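Local coordinates for CARDB domain-containing protein (Pyrococcus furiosus, PDB 3IDU) that is of unknown function but binds two manganese ions through this CARDB domain, one piece of a longer archaeal protein, at residues V54-N59 / L78-T83. Sequence-based numbering, arbitrary orientation.
Sequences VRVYIN and LTFNWT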
loop_
_atom_site.group_PDB
_atom_site.type_symbol
_atom_site.label_atom_id
_atom_site.label_comp_id
_atom_site.label_asym_id
_atom_site.label_seq_id
_atom_site.Cartn_x
_atom_site.Cartn_y
_atom_site.Cartn_z
ATOM N N VAL A 54 -7.603 2.444 1.773
ATOM C CA VAL A 54 -6.470 1.700 1.252
ATOM C C VAL A 54 -7.084 0.420 0.683
ATOM O O VAL A 54 -7.975 -0.180 1.296
ATOM C CB VAL A 54 -5.452 1.347 2.366
ATOM C CG1 VAL A 54 -4.315 0.503 1.794
ATOM C CG2 VAL A 54 -4.897 2.627 2.978
ATOM N N ARG A 55 -6.620 0.019 -0.493
ATOM C CA ARG A 55 -7.137 -1.167 -1.145
ATOM C C ARG A 55 -6.008 -2.020 -1.699
ATOM O O ARG A 55 -4.982 -1.504 -2.156
ATOM C CB ARG A 55 -8.082 -0.773 -2.294
ATOM C CG ARG A 55 -9.275 0.105 -1.890
ATOM C CD ARG A 55 -10.148 0.438 -3.102
ATOM N NE ARG A 55 -11.335 1.242 -2.791
ATOM C CZ ARG A 55 -11.331 2.557 -2.578
ATOM N NH1 ARG A 55 -10.200 3.244 -2.634
ATOM N NH2 ARG A 55 -12.470 3.194 -2.332
ATOM N N VAL A 56 -6.197 -3.333 -1.632
ATOM C CA VAL A 56 -5.228 -4.279 -2.168
ATOM C C VAL A 56 -5.952 -5.089 -3.237
ATOM O O VAL A 56 -7.071 -5.557 -3.032
ATOM C CB VAL A 56 -4.662 -5.224 -1.073
ATOM C CG1 VAL A 56 -4.004 -6.442 -1.719
ATOM C CG2 VAL A 56 -3.630 -4.481 -0.241
ATOM N N TYR A 57 -5.297 -5.221 -4.384
ATOM C CA TYR A 57 -5.817 -5.949 -5.532
ATOM C C TYR A 57 -4.845 -7.056 -5.894
ATOM O O TYR A 57 -3.635 -6.906 -5.733
ATOM C CB TYR A 57 -5.923 -5.031 -6.751
ATOM C CG TYR A 57 -6.843 -3.845 -6.608
ATOM C CD1 TYR A 57 -8.180 -3.930 -6.987
ATOM C CD2 TYR A 57 -6.371 -2.626 -6.121
ATOM C CE1 TYR A 57 -9.024 -2.835 -6.893
ATOM C CE2 TYR A 57 -7.212 -1.525 -6.022
ATOM C CZ TYR A 57 -8.537 -1.635 -6.409
ATOM O OH TYR A 57 -9.365 -0.542 -6.307
ATOM N N ILE A 58 -5.382 -8.160 -6.394
ATOM C CA ILE A 58 -4.567 -9.282 -6.834
ATOM C C ILE A 58 -5.025 -9.529 -8.270
ATOM O O ILE A 58 -6.174 -9.897 -8.501
ATOM C CB ILE A 58 -4.803 -10.513 -5.945
ATOM C CG1 ILE A 58 -4.311 -10.205 -4.524
ATOM C CG2 ILE A 58 -4.089 -11.728 -6.526
ATOM C CD1 ILE A 58 -4.516 -11.326 -3.530
ATOM N N ASN A 59 -4.119 -9.311 -9.222
ATOM C CA ASN A 59 -4.425 -9.451 -10.645
ATOM C C ASN A 59 -5.650 -8.622 -11.038
ATOM O O ASN A 59 -6.525 -9.077 -11.780
ATOM C CB ASN A 59 -4.601 -10.926 -11.030
ATOM C CG ASN A 59 -3.284 -11.581 -11.421
ATOM O OD1 ASN A 59 -2.236 -10.934 -11.411
ATOM N ND2 ASN A 59 -3.331 -12.862 -11.775
ATOM N N LEU A 78 -0.260 -2.290 7.521
ATOM C CA LEU A 78 -1.490 -3.052 7.395
ATOM C C LEU A 78 -1.082 -4.442 6.948
ATOM O O LEU A 78 -0.159 -4.595 6.151
ATOM C CB LEU A 78 -2.394 -2.416 6.341
ATOM C CG LEU A 78 -2.677 -0.922 6.507
ATOM C CD1 LEU A 78 -3.631 -0.479 5.411
ATOM C CD2 LEU A 78 -3.272 -0.652 7.880
ATOM N N THR A 79 -1.755 -5.462 7.455
ATOM C CA THR A 79 -1.395 -6.813 7.072
ATOM C C THR A 79 -2.557 -7.571 6.465
ATOM O O THR A 79 -3.722 -7.234 6.681
ATOM C CB THR A 79 -0.885 -7.614 8.281
ATOM O OG1 THR A 79 -1.927 -7.705 9.259
ATOM C CG2 THR A 79 0.328 -6.935 8.896
ATOM N N PHE A 80 -2.226 -8.589 5.687
ATOM C CA PHE A 80 -3.233 -9.441 5.076
ATOM C C PHE A 80 -2.574 -10.754 4.689
ATOM O O PHE A 80 -1.429 -10.776 4.228
ATOM C CB PHE A 80 -3.873 -8.772 3.846
ATOM C CG PHE A 80 -2.952 -8.634 2.662
ATOM C CD1 PHE A 80 -2.152 -7.504 2.513
ATOM C CD2 PHE A 80 -2.898 -9.630 1.686
ATOM C CE1 PHE A 80 -1.311 -7.365 1.407
ATOM C CE2 PHE A 80 -2.061 -9.502 0.577
ATOM C CZ PHE A 80 -1.266 -8.367 0.436
ATOM N N ASN A 81 -3.288 -11.850 4.907
ATOM C CA ASN A 81 -2.763 -13.163 4.563
ATOM C C ASN A 81 -3.347 -13.590 3.229
ATOM O O ASN A 81 -4.457 -13.199 2.871
ATOM C CB ASN A 81 -3.128 -14.195 5.633
ATOM C CG ASN A 81 -2.646 -13.798 7.017
ATOM O OD1 ASN A 81 -1.563 -13.227 7.175
ATOM N ND2 ASN A 81 -3.444 -14.116 8.032
ATOM N N TRP A 82 -2.589 -14.391 2.492
ATOM C CA TRP A 82 -3.039 -14.878 1.201
ATOM C C TRP A 82 -2.564 -16.302 0.956
ATOM O O TRP A 82 -1.362 -16.580 0.953
ATOM C CB TRP A 82 -2.532 -13.966 0.082
ATOM C CG TRP A 82 -2.923 -14.431 -1.291
ATOM C CD1 TRP A 82 -4.144 -14.906 -1.682
ATOM C CD2 TRP A 82 -2.106 -14.415 -2.466
ATOM N NE1 TRP A 82 -4.137 -15.185 -3.028
ATOM C CE2 TRP A 82 -2.898 -14.893 -3.535
ATOM C CE3 TRP A 82 -0.779 -14.044 -2.720
ATOM C CZ2 TRP A 82 -2.408 -15.007 -4.839
ATOM C CZ3 TRP A 82 -0.290 -14.155 -4.018
ATOM C CH2 TRP A 82 -1.107 -14.634 -5.062
ATOM N N THR A 83 -3.522 -17.198 0.749
ATOM C CA THR A 83 -3.224 -18.597 0.488
ATOM C C THR A 83 -3.641 -18.915 -0.944
ATOM O O THR A 83 -4.804 -19.235 -1.200
ATOM C CB THR A 83 -3.997 -19.519 1.449
ATOM O OG1 THR A 83 -3.776 -19.094 2.801
ATOM C CG2 THR A 83 -3.524 -20.957 1.297
#
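Ile58 lays its CD1 over one face of the Trp82 indole, a CH-pi contact 3.8 Å from the centroid of the five-membered ring and only 6° off its normal. Ile58 CG1 stands anti to the carbonyl carbon (chi1 -65°) and CD1 extends straight on from it, which carries the methyl over the pyrrole. CG2 of Ile58 reaches the benzo side, 4.1 Å from Trp82 CZ2. Both residues are partly exposed, and strand 49-58 ends at Ile58. Val56 and Phe80, by contrast, are buried. Val56 CG1 sits over one face of the Phe80 ring, near its rim, 4.0 Å from Phe80 CZ. Buried Val54 and partly exposed Leu78 meet tip to tip, Val54 CG1 lying 3.8 Å from Leu78 CD1. No hydrogen bond joins the segments. They belong to the two facing sheets of a beta sandwich, consistent with the E-set clan of CARDB, and cross at -26°. Arg55 points away from strand 75-82 and forms a salt bridge with Glu99. Val39 of strand 35-43 touches Val56, Leu78 and Phe80. Tyr37 meets the Phe80 ring with nearly parallel planes, Tyr90 of strand 88-96 packs edge-to-face with Trp82, and Trp66 of strand 61-70 touches Val56 and Leu78.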